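Local coordinates for UDP-N-acetylglucosamine--peptide N-acetylglucosaminyltransferase stabilizing protein GtfB (Streptococcus gordonii, PDB 5E9T) that partners the glycosyltransferase GtfA in the complex that attaches the first GlcNAc to the serine-rich adhesin GspB, and binds this substrate for export by the accessory SecA2/SecY2 system, at residues S43-D51 and Y143-E154; D295-Q305 and K323-V333. One frame throughout, in Å; residues are numbered along the deposited sequence.

Contact 1 of 2, residues S43-D51 and Y143-E154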
loop_
_atom_site.group_PDB
_atom_site.type_symbol
_atom_site.label_atom_id
_atom_site.label_comp_id
_atom_site.label_asym_id
_atom_site.label_seq_id
_atom_site.Cartn_x
_atom_site.Cartn_y
_atom_site.Cartn_z
ATOM N N SER B 43 -17.799 -36.565 2.143
ATOM C CA SER B 43 -18.598 -35.400 1.801
ATOM C C SER B 43 -18.622 -35.246 0.288
ATOM O O SER B 43 -17.588 -35.438 -0.366
ATOM C CB SER B 43 -18.032 -34.125 2.440
ATOM O OG SER B 43 -18.872 -33.013 2.187
ATOM N N PRO B 44 -19.763 -34.859 -0.291
ATOM C CA PRO B 44 -19.821 -34.718 -1.754
ATOM C C PRO B 44 -18.858 -33.677 -2.292
ATOM O O PRO B 44 -18.434 -33.773 -3.450
ATOM C CB PRO B 44 -21.283 -34.325 -2.009
ATOM C CG PRO B 44 -21.740 -33.717 -0.724
ATOM C CD PRO B 44 -21.033 -34.482 0.353
ATOM N N TYR B 45 -18.494 -32.685 -1.477
ATOM C CA TYR B 45 -17.564 -31.660 -1.934
ATOM C C TYR B 45 -16.139 -32.196 -2.008
ATOM O O TYR B 45 -15.410 -31.906 -2.966
ATOM C CB TYR B 45 -17.646 -30.445 -1.013
ATOM C CG TYR B 45 -18.957 -29.711 -1.130
ATOM C CD1 TYR B 45 -19.192 -28.850 -2.191
ATOM C CD2 TYR B 45 -19.965 -29.886 -0.191
ATOM C CE1 TYR B 45 -20.387 -28.178 -2.314
ATOM C CE2 TYR B 45 -21.169 -29.214 -0.304
ATOM C CZ TYR B 45 -21.372 -28.361 -1.370
ATOM O OH TYR B 45 -22.560 -27.682 -1.504
ATOM N N THR B 46 -15.727 -32.984 -1.016
ATOM C CA THR B 46 -14.369 -33.506 -0.948
ATOM C C THR B 46 -14.205 -34.860 -1.625
ATOM O O THR B 46 -13.068 -35.305 -1.814
ATOM C CB THR B 46 -13.931 -33.632 0.515
ATOM O OG1 THR B 46 -14.832 -34.506 1.202
ATOM C CG2 THR B 46 -13.951 -32.278 1.196
ATOM N N TYR B 47 -15.305 -35.505 -2.018
ATOM C CA TYR B 47 -15.259 -36.913 -2.407
ATOM C C TYR B 47 -14.576 -37.110 -3.756
ATOM O O TYR B 47 -13.853 -38.094 -3.954
ATOM C CB TYR B 47 -16.681 -37.477 -2.427
ATOM C CG TYR B 47 -16.808 -38.942 -2.781
ATOM C CD1 TYR B 47 -16.558 -39.930 -1.836
ATOM C CD2 TYR B 47 -17.215 -39.335 -4.048
ATOM C CE1 TYR B 47 -16.688 -41.266 -2.152
ATOM C CE2 TYR B 47 -17.350 -40.667 -4.372
ATOM C CZ TYR B 47 -17.085 -41.629 -3.421
ATOM O OH TYR B 47 -17.218 -42.961 -3.744
ATOM N N PHE B 48 -14.790 -36.193 -4.696
ATOM C CA PHE B 48 -14.332 -36.369 -6.068
ATOM C C PHE B 48 -12.979 -35.726 -6.348
ATOM O O PHE B 48 -12.530 -35.747 -7.499
ATOM C CB PHE B 48 -15.365 -35.799 -7.041
ATOM C CG PHE B 48 -16.713 -36.449 -6.945
ATOM C CD1 PHE B 48 -16.898 -37.757 -7.362
ATOM C CD2 PHE B 48 -17.801 -35.748 -6.449
ATOM C CE1 PHE B 48 -18.139 -38.356 -7.279
ATOM C CE2 PHE B 48 -19.045 -36.340 -6.364
ATOM C CZ PHE B 48 -19.215 -37.647 -6.778
ATOM N N LEU B 49 -12.320 -35.160 -5.339
ATOM C CA LEU B 49 -11.150 -34.329 -5.588
ATOM C C LEU B 49 -9.866 -35.127 -5.791
ATOM O O LEU B 49 -8.882 -34.569 -6.289
ATOM C CB LEU B 49 -10.984 -33.331 -4.443
ATOM C CG LEU B 49 -12.251 -32.494 -4.251
ATOM C CD1 LEU B 49 -12.114 -31.530 -3.085
ATOM C CD2 LEU B 49 -12.589 -31.750 -5.538
ATOM N N GLY B 50 -9.844 -36.406 -5.431
ATOM C CA GLY B 50 -8.682 -37.233 -5.677
ATOM C C GLY B 50 -7.700 -37.341 -4.533
ATOM O O GLY B 50 -6.619 -37.911 -4.722
ATOM N N ASP B 51 -8.033 -36.810 -3.360
ATOM C CA ASP B 51 -7.156 -36.943 -2.206
ATOM C C ASP B 51 -7.031 -38.408 -1.799
ATOM O O ASP B 51 -7.976 -39.193 -1.920
ATOM C CB ASP B 51 -7.685 -36.117 -1.034
ATOM C CG ASP B 51 -7.620 -34.624 -1.292
ATOM O OD1 ASP B 51 -6.570 -34.146 -1.769
ATOM O OD2 ASP B 51 -8.622 -33.929 -1.018
ATOM N N TYR B 143 -13.810 -25.867 -5.737
ATOM C CA TYR B 143 -13.175 -27.058 -5.188
ATOM C C TYR B 143 -12.343 -27.699 -6.289
ATOM O O TYR B 143 -12.861 -27.998 -7.371
ATOM C CB TYR B 143 -14.221 -28.027 -4.629
ATOM C CG TYR B 143 -15.105 -27.408 -3.563
ATOM C CD1 TYR B 143 -16.240 -26.684 -3.910
ATOM C CD2 TYR B 143 -14.803 -27.540 -2.210
ATOM C CE1 TYR B 143 -17.053 -26.112 -2.947
ATOM C CE2 TYR B 143 -15.611 -26.972 -1.235
ATOM C CZ TYR B 143 -16.737 -26.258 -1.612
ATOM O OH TYR B 143 -17.550 -25.684 -0.658
ATOM N N TYR B 144 -11.058 -27.899 -6.016
ATOM C CA TYR B 144 -10.087 -28.305 -7.020
ATOM C C TYR B 144 -9.716 -29.770 -6.855
ATOM O O TYR B 144 -9.710 -30.306 -5.744
ATOM C CB TYR B 144 -8.806 -27.468 -6.936
ATOM C CG TYR B 144 -9.022 -25.978 -6.961
ATOM C CD1 TYR B 144 -9.215 -25.269 -5.784
ATOM C CD2 TYR B 144 -9.020 -25.277 -8.159
ATOM C CE1 TYR B 144 -9.408 -23.902 -5.799
ATOM C CE2 TYR B 144 -9.214 -23.912 -8.183
ATOM C CZ TYR B 144 -9.406 -23.228 -7.001
ATOM O OH TYR B 144 -9.595 -21.866 -7.023
ATOM N N SER B 145 -9.387 -30.409 -7.975
ATOM C CA SER B 145 -8.800 -31.734 -7.903
ATOM C C SER B 145 -7.369 -31.619 -7.390
ATOM O O SER B 145 -6.836 -30.525 -7.188
ATOM C CB SER B 145 -8.838 -32.414 -9.271
ATOM O OG SER B 145 -7.885 -31.847 -10.157
ATOM N N THR B 146 -6.721 -32.763 -7.192
ATOM C CA THR B 146 -5.319 -32.722 -6.805
ATOM C C THR B 146 -4.424 -32.284 -7.955
ATOM O O THR B 146 -3.233 -32.036 -7.735
ATOM C CB THR B 146 -4.881 -34.083 -6.267
ATOM O OG1 THR B 146 -5.253 -35.107 -7.195
ATOM C CG2 THR B 146 -5.550 -34.352 -4.923
ATOM N N ASP B 147 -4.970 -32.185 -9.164
ATOM C CA ASP B 147 -4.276 -31.631 -10.315
ATOM C C ASP B 147 -4.596 -30.161 -10.541
ATOM O O ASP B 147 -4.104 -29.577 -11.510
ATOM C CB ASP B 147 -4.624 -32.435 -11.570
ATOM C CG ASP B 147 -4.319 -33.907 -11.412
ATOM O OD1 ASP B 147 -3.181 -34.236 -11.018
ATOM O OD2 ASP B 147 -5.221 -34.735 -11.664
ATOM N N GLY B 148 -5.411 -29.555 -9.679
ATOM C CA GLY B 148 -5.725 -28.146 -9.804
ATOM C C GLY B 148 -6.800 -27.804 -10.811
ATOM O O GLY B 148 -6.762 -26.722 -11.404
ATOM N N GLN B 149 -7.773 -28.685 -11.008
ATOM C CA GLN B 149 -8.830 -28.490 -11.987
ATOM C C GLN B 149 -10.145 -28.234 -11.267
ATOM O O GLN B 149 -10.346 -28.690 -10.139
ATOM C CB GLN B 149 -8.962 -29.712 -12.895
ATOM C CG GLN B 149 -7.632 -30.362 -13.215
ATOM C CD GLN B 149 -7.569 -30.893 -14.627
ATOM O OE1 GLN B 149 -8.505 -30.726 -15.410
ATOM N NE2 GLN B 149 -6.460 -31.538 -14.966
ATOM N N GLU B 150 -11.052 -27.509 -11.919
ATOM C CA GLU B 150 -12.299 -27.184 -11.241
ATOM C C GLU B 150 -13.178 -28.428 -11.246
ATOM O O GLU B 150 -13.602 -28.896 -12.308
ATOM C CB GLU B 150 -13.010 -26.027 -11.938
ATOM C CG GLU B 150 -12.118 -24.983 -12.587
ATOM C CD GLU B 150 -12.918 -23.802 -13.132
ATOM O OE1 GLU B 150 -13.357 -22.949 -12.329
ATOM O OE2 GLU B 150 -13.122 -23.731 -14.362
ATOM N N ARG B 151 -13.409 -28.999 -10.067
ATOM C CA ARG B 151 -14.424 -30.030 -9.900
ATOM C C ARG B 151 -15.788 -29.463 -9.517
ATOM O O ARG B 151 -16.812 -29.912 -10.044
ATOM C CB ARG B 151 -13.947 -31.071 -8.885
ATOM C CG ARG B 151 -12.741 -31.876 -9.382
ATOM C CD ARG B 151 -13.143 -32.869 -10.470
ATOM N NE ARG B 151 -12.584 -32.575 -11.792
ATOM C CZ ARG B 151 -11.467 -33.116 -12.272
ATOM N NH1 ARG B 151 -10.773 -33.974 -11.536
ATOM N NH2 ARG B 151 -11.039 -32.801 -13.488
ATOM N N ILE B 152 -15.836 -28.494 -8.603
ATOM C CA ILE B 152 -17.097 -27.935 -8.124
ATOM C C ILE B 152 -16.956 -26.427 -7.988
ATOM O O ILE B 152 -16.059 -25.944 -7.288
ATOM C CB ILE B 152 -17.532 -28.530 -6.770
ATOM C CG1 ILE B 152 -17.731 -30.043 -6.864
ATOM C CG2 ILE B 152 -18.799 -27.842 -6.274
ATOM C CD1 ILE B 152 -17.951 -30.702 -5.518
ATOM N N VAL B 153 -17.859 -25.689 -8.623
ATOM C CA VAL B 153 -17.963 -24.244 -8.472
ATOM C C VAL B 153 -19.355 -23.966 -7.923
ATOM O O VAL B 153 -20.351 -24.138 -8.636
ATOM C CB VAL B 153 -17.744 -23.509 -9.801
ATOM C CG1 VAL B 153 -17.506 -22.030 -9.561
ATOM C CG2 VAL B 153 -16.601 -24.140 -10.587
ATOM N N GLU B 154 -19.440 -23.531 -6.670
ATOM C CA GLU B 154 -20.732 -23.265 -6.043
ATOM C C GLU B 154 -20.927 -21.761 -5.936
ATOM O O GLU B 154 -20.229 -21.088 -5.170
ATOM C CB GLU B 154 -20.855 -23.925 -4.671
ATOM C CG GLU B 154 -22.147 -23.533 -3.957
ATOM C CD GLU B 154 -22.590 -24.539 -2.909
ATOM O OE1 GLU B 154 -21.868 -25.534 -2.686
ATOM O OE2 GLU B 154 -23.673 -24.335 -2.313
HETATM O O HOH W 1 -10.689 -35.982 -9.343
#
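Y45 and E154 make the side-chain hydrogen bond of this contact: Y45 OH donates to E154 OE1 at 2.5 Å, meeting the syn lone pair, and the phenol ring and carboxylate planes lie only 18° apart. Glutamate suits the place because CG anti to the backbone N (chi1 174°) and an extended chain beyond it carry the acid from its strand out to the phenol, while OE2 forms a salt bridge with R176. A backbone bond fastens the other end, T146 N donating to L49 O at 3.0 Å. Nearby a water donates to F48 O and accepts from R151 NH1, in the plane of the guanidinium group.

Apolar packing fills the middle. Y45 CD1 sits over one face of Y143, 3.6 Å from Y143 CE1 and nearer the ring's margin than its centre; with the planes at 35° the pair is an oblique aromatic contact, and Y143 OH in turn lies over a face of Y45. The tip of I152, CD1, reaches Y45 CA at 3.7 Å. L49 and R151 run antiparallel alongside each other, L49 CD2 lying 3.7 Å from R151 CB, so the arginine offers its aliphatic stem while NH1 meets the water and NE bonds weakly to T164 O. R151 and I152 both face Y143 in a classic beta bulge, which brings two successive side chains toward 43-51.

Helix 44-47 and the loop after it are thus pinned to a hairpin of the antiparallel sheet. The buried acid, shared by a phenol and an arginine, is probably kept ionised, giving this largely apolar domain junction a directional anchor.

Contact 2 of 2, residues D295-Q305 and K323-V333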
loop_
_atom_site.group_PDB
_atom_site.type_symbol
_atom_site.label_atom_id
_atom_site.label_comp_id
_atom_site.label_asym_id
_atom_site.label_seq_id
_atom_site.Cartn_x
_atom_site.Cartn_y
_atom_site.Cartn_z
ATOM N N ASP B 295 -3.350 -16.321 33.778
ATOM C CA ASP B 295 -3.952 -16.178 35.068
ATOM C C ASP B 295 -4.868 -14.923 35.119
ATOM O O ASP B 295 -4.875 -14.122 34.196
ATOM C CB ASP B 295 -2.808 -16.158 36.106
ATOM C CG ASP B 295 -1.701 -15.214 35.736
ATOM O OD1 ASP B 295 -0.799 -15.610 34.970
ATOM O OD2 ASP B 295 -1.725 -14.072 36.230
ATOM N N GLN B 296 -5.638 -14.778 36.198
ATOM C CA GLN B 296 -5.603 -15.825 37.200
ATOM C C GLN B 296 -6.864 -16.620 37.401
ATOM O O GLN B 296 -8.001 -16.134 37.327
ATOM C CB GLN B 296 -5.127 -15.257 38.532
ATOM C CG GLN B 296 -4.472 -16.331 39.396
ATOM C CD GLN B 296 -4.908 -16.265 40.797
ATOM O OE1 GLN B 296 -5.994 -15.778 41.115
ATOM N NE2 GLN B 296 -4.088 -16.786 41.680
ATOM N N ILE B 297 -6.589 -17.893 37.670
ATOM C CA ILE B 297 -7.564 -18.892 38.053
ATOM C C ILE B 297 -8.388 -18.272 39.167
ATOM O O ILE B 297 -7.837 -17.844 40.188
ATOM C CB ILE B 297 -6.844 -20.166 38.535
ATOM C CG1 ILE B 297 -6.043 -20.831 37.404
ATOM C CG2 ILE B 297 -7.804 -21.073 39.230
ATOM C CD1 ILE B 297 -4.619 -20.297 37.263
ATOM N N GLU B 298 -9.702 -18.234 39.002
ATOM C CA GLU B 298 -10.513 -17.492 39.952
ATOM C C GLU B 298 -10.576 -18.283 41.251
ATOM O O GLU B 298 -11.065 -19.417 41.273
ATOM C CB GLU B 298 -11.907 -17.237 39.378
ATOM C CG GLU B 298 -12.755 -16.239 40.156
ATOM C CD GLU B 298 -13.088 -16.716 41.551
ATOM O OE1 GLU B 298 -13.072 -15.885 42.479
ATOM O OE2 GLU B 298 -13.345 -17.928 41.716
ATOM N N GLY B 299 -10.088 -17.679 42.329
ATOM C CA GLY B 299 -10.136 -18.300 43.640
ATOM C C GLY B 299 -9.223 -19.489 43.830
ATOM O O GLY B 299 -9.592 -20.441 44.531
ATOM N N LEU B 300 -8.037 -19.466 43.227
ATOM C CA LEU B 300 -7.099 -20.552 43.477
ATOM C C LEU B 300 -6.522 -20.448 44.883
ATOM O O LEU B 300 -6.584 -21.408 45.657
ATOM C CB LEU B 300 -6.002 -20.550 42.419
ATOM C CG LEU B 300 -5.035 -21.726 42.402
ATOM C CD1 LEU B 300 -5.724 -23.097 42.393
ATOM C CD2 LEU B 300 -4.194 -21.527 41.172
ATOM N N ASP B 301 -5.997 -19.270 45.240
ATOM C CA ASP B 301 -5.476 -19.012 46.584
ATOM C C ASP B 301 -6.472 -19.442 47.651
ATOM O O ASP B 301 -6.119 -20.118 48.625
ATOM C CB ASP B 301 -5.159 -17.520 46.729
ATOM C CG ASP B 301 -3.906 -17.248 47.551
ATOM O OD1 ASP B 301 -3.501 -16.073 47.622
ATOM O OD2 ASP B 301 -3.319 -18.197 48.109
ATOM N N THR B 302 -7.729 -19.042 47.471
ATOM C CA THR B 302 -8.820 -19.435 48.353
ATOM C C THR B 302 -8.870 -20.950 48.562
ATOM O O THR B 302 -8.745 -21.443 49.690
ATOM C CB THR B 302 -10.124 -18.918 47.756
ATOM O OG1 THR B 302 -10.410 -19.656 46.563
ATOM C CG2 THR B 302 -9.957 -17.452 47.382
ATOM N N LEU B 303 -9.069 -21.703 47.475
ATOM C CA LEU B 303 -9.308 -23.143 47.573
ATOM C C LEU B 303 -8.084 -23.912 48.056
ATOM O O LEU B 303 -8.228 -24.961 48.694
ATOM C CB LEU B 303 -9.740 -23.698 46.216
ATOM C CG LEU B 303 -10.983 -23.124 45.554
ATOM C CD1 LEU B 303 -11.374 -23.968 44.343
ATOM C CD2 LEU B 303 -12.128 -23.009 46.551
ATOM N N VAL B 304 -6.884 -23.429 47.746
ATOM C CA VAL B 304 -5.687 -24.241 47.924
ATOM C C VAL B 304 -5.240 -24.248 49.385
ATOM O O VAL B 304 -4.859 -25.292 49.922
ATOM C CB VAL B 304 -4.588 -23.737 46.968
ATOM C CG1 VAL B 304 -4.278 -22.294 47.232
ATOM C CG2 VAL B 304 -3.342 -24.582 47.049
ATOM N N GLN B 305 -5.299 -23.097 50.059
ATOM C CA GLN B 305 -4.985 -23.064 51.484
ATOM C C GLN B 305 -6.033 -23.796 52.310
ATOM O O GLN B 305 -5.716 -24.326 53.383
ATOM C CB GLN B 305 -4.873 -21.616 51.969
ATOM C CG GLN B 305 -6.170 -21.131 52.614
ATOM C CD GLN B 305 -6.044 -19.888 53.462
ATOM O OE1 GLN B 305 -6.117 -18.764 52.959
ATOM N NE2 GLN B 305 -5.903 -20.078 54.768
ATOM N N LYS B 323 2.801 -13.702 38.526
ATOM C CA LYS B 323 1.566 -13.632 39.303
ATOM C C LYS B 323 1.120 -15.016 39.774
ATOM O O LYS B 323 0.730 -15.182 40.937
ATOM C CB LYS B 323 0.468 -12.957 38.475
ATOM C CG LYS B 323 -0.715 -12.391 39.265
ATOM C CD LYS B 323 -1.819 -13.420 39.467
ATOM C CE LYS B 323 -3.038 -12.808 40.146
ATOM N NZ LYS B 323 -3.915 -12.085 39.180
ATOM N N LEU B 324 1.116 -16.017 38.880
ATOM C CA LEU B 324 0.838 -17.376 39.352
ATOM C C LEU B 324 2.085 -18.080 39.873
ATOM O O LEU B 324 1.980 -18.897 40.794
ATOM C CB LEU B 324 0.177 -18.248 38.277
ATOM C CG LEU B 324 1.059 -19.085 37.366
ATOM C CD1 LEU B 324 0.237 -20.104 36.620
ATOM C CD2 LEU B 324 1.486 -18.082 36.445
ATOM N N LEU B 325 3.267 -17.807 39.298
ATOM C CA LEU B 325 4.492 -18.461 39.763
ATOM C C LEU B 325 4.714 -18.119 41.230
ATOM O O LEU B 325 5.530 -18.742 41.916
ATOM C CB LEU B 325 5.710 -18.062 38.916
ATOM C CG LEU B 325 6.046 -18.896 37.670
ATOM C CD1 LEU B 325 7.243 -18.328 36.908
ATOM C CD2 LEU B 325 6.305 -20.348 38.044
ATOM N N SER B 326 3.967 -17.121 41.703
ATOM C CA SER B 326 3.911 -16.800 43.122
ATOM C C SER B 326 3.233 -17.896 43.937
ATOM O O SER B 326 3.558 -18.073 45.116
ATOM C CB SER B 326 3.175 -15.473 43.312
ATOM O OG SER B 326 3.860 -14.413 42.668
HETATM N N MSE B 327 2.302 -18.640 43.348
HETATM C CA MSE B 327 1.473 -19.536 44.154
HETATM C C MSE B 327 2.087 -20.912 44.390
HETATM O O MSE B 327 1.653 -21.648 45.278
HETATM C CB MSE B 327 0.093 -19.665 43.523
HETATM C CG MSE B 327 -0.611 -18.337 43.495
HETATM SE SE MSE B 327 -1.940 -18.247 44.876
HETATM C CE MSE B 327 -3.156 -19.439 44.033
ATOM N N LEU B 328 3.154 -21.224 43.660
ATOM C CA LEU B 328 3.891 -22.455 43.909
ATOM C C LEU B 328 4.834 -22.286 45.099
ATOM O O LEU B 328 5.608 -23.193 45.423
ATOM C CB LEU B 328 4.619 -22.909 42.628
ATOM C CG LEU B 328 5.483 -24.169 42.614
ATOM C CD1 LEU B 328 5.137 -25.121 41.447
ATOM C CD2 LEU B 328 6.964 -23.789 42.581
ATOM N N SER B 329 4.764 -21.124 45.758
ATOM C CA SER B 329 5.285 -21.001 47.114
ATOM C C SER B 329 4.812 -22.162 47.980
ATOM O O SER B 329 5.587 -22.716 48.768
ATOM C CB SER B 329 4.842 -19.674 47.731
ATOM O OG SER B 329 3.649 -19.838 48.484
ATOM N N TYR B 330 3.549 -22.552 47.835
ATOM C CA TYR B 330 3.047 -23.719 48.542
ATOM C C TYR B 330 3.750 -24.971 48.040
ATOM O O TYR B 330 3.963 -25.143 46.837
ATOM C CB TYR B 330 1.540 -23.886 48.337
ATOM C CG TYR B 330 0.681 -22.673 48.626
ATOM C CD1 TYR B 330 1.181 -21.566 49.301
ATOM C CD2 TYR B 330 -0.641 -22.645 48.225
ATOM C CE1 TYR B 330 0.382 -20.464 49.555
ATOM C CE2 TYR B 330 -1.435 -21.557 48.479
ATOM C CZ TYR B 330 -0.931 -20.471 49.140
ATOM O OH TYR B 330 -1.755 -19.395 49.379
ATOM N N LYS B 331 4.112 -25.853 48.969
ATOM C CA LYS B 331 4.418 -27.220 48.571
ATOM C C LYS B 331 3.160 -27.989 48.189
ATOM O O LYS B 331 3.252 -29.139 47.751
ATOM C CB LYS B 331 5.165 -27.945 49.692
ATOM C CG LYS B 331 4.293 -28.429 50.841
ATOM C CD LYS B 331 5.130 -29.203 51.852
ATOM C CE LYS B 331 4.273 -29.827 52.944
ATOM N NZ LYS B 331 3.430 -30.939 52.422
ATOM N N ASN B 332 1.997 -27.362 48.369
ATOM C CA ASN B 332 0.694 -27.947 48.096
ATOM C C ASN B 332 0.366 -27.941 46.610
ATOM O O ASN B 332 -0.508 -28.695 46.173
ATOM C CB ASN B 332 -0.337 -27.170 48.926
ATOM C CG ASN B 332 -1.779 -27.507 48.601
ATOM O OD1 ASN B 332 -2.673 -26.735 48.934
ATOM N ND2 ASN B 332 -2.020 -28.650 47.975
ATOM N N VAL B 333 1.058 -27.126 45.834
ATOM C CA VAL B 333 0.781 -26.951 44.416
ATOM C C VAL B 333 1.940 -27.530 43.611
ATOM O O VAL B 333 3.101 -27.467 44.030
ATOM C CB VAL B 333 0.543 -25.457 44.106
ATOM C CG1 VAL B 333 0.747 -25.158 42.648
ATOM C CG2 VAL B 333 -0.864 -25.046 44.561
#
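D295 lies against K323; its OD1 is hydrogen-bonded to the hydroxyl of S321, while OD2 rests beside the lysine's methylenes, 3.3 Å from K323 CD. The lysine ammonium stays 4.2 Å from D295 OD2, measured to NZ, which is beyond a salt bridge though close enough for some attraction. Bends at chi2 and chi4 lead K323 across Q296 instead, at about a right angle, and NZ ends 3.5 Å from Q296 CB. Lysine suits this exposed place, since its methylenes cover neighbours while the charge can remain hydrated. On the other oxygen, L324 CD2 approaches D295 OD1 at 3.7 Å.

The centre belongs to M327, modelled as selenomethionine. Its chain bends at chi2 and again at chi3 (-73°), bringing the terminal methyl to the first turn of helix 300-306, where CE packs on L300 CG and SE lies 3.5 Å from D301 CG. A long, flexible, unbranched side chain is apt for fitting between a leucine and the carboxylate end of an aspartate.

Further along, Y330 OH donates to D301 OD2, a bond modelled too short for its length to be trusted; the ring crosses the carboxylate with their planes 36° apart. V304 turns its CG2 methyl to V333 CG2 at 3.5 Å, next to F312 of strand 311-315. N332 directs ND2 to the carbonyl of L310.

Helix 300-306 is therefore seated on M327, Y330 and V333, from the 3-10 turn 327-329 and the chain leading into strand 333-336. Because the one pair of opposite charges, D295 and K323, is beyond a salt bridge, burial of M327, L300 and V304 probably contributes more to this contact than charge pairing.

The two contacts lie on opposite sides of the chain's centre, about 52 Å apart between their own centres, and share no helix or strand. Contact 1 is mostly buried and joins different parts of the fold, the N-terminal parallel sheet region and the inserted antiparallel sheet; the hairpin it holds also meets the Gtf1 chain, through E150. Contact 2 is local and partly exposed, linking elements close in sequence, separated by strand 311-315, and untouched by any other chain of the assembly. Their chemistry follows suit: a buried tyrosine-glutamate bond, its acid also salt-bridged to R176, in contact 1, against selenomethionine and aliphatic packing edged by the exposed D301 and K323 in contact 2.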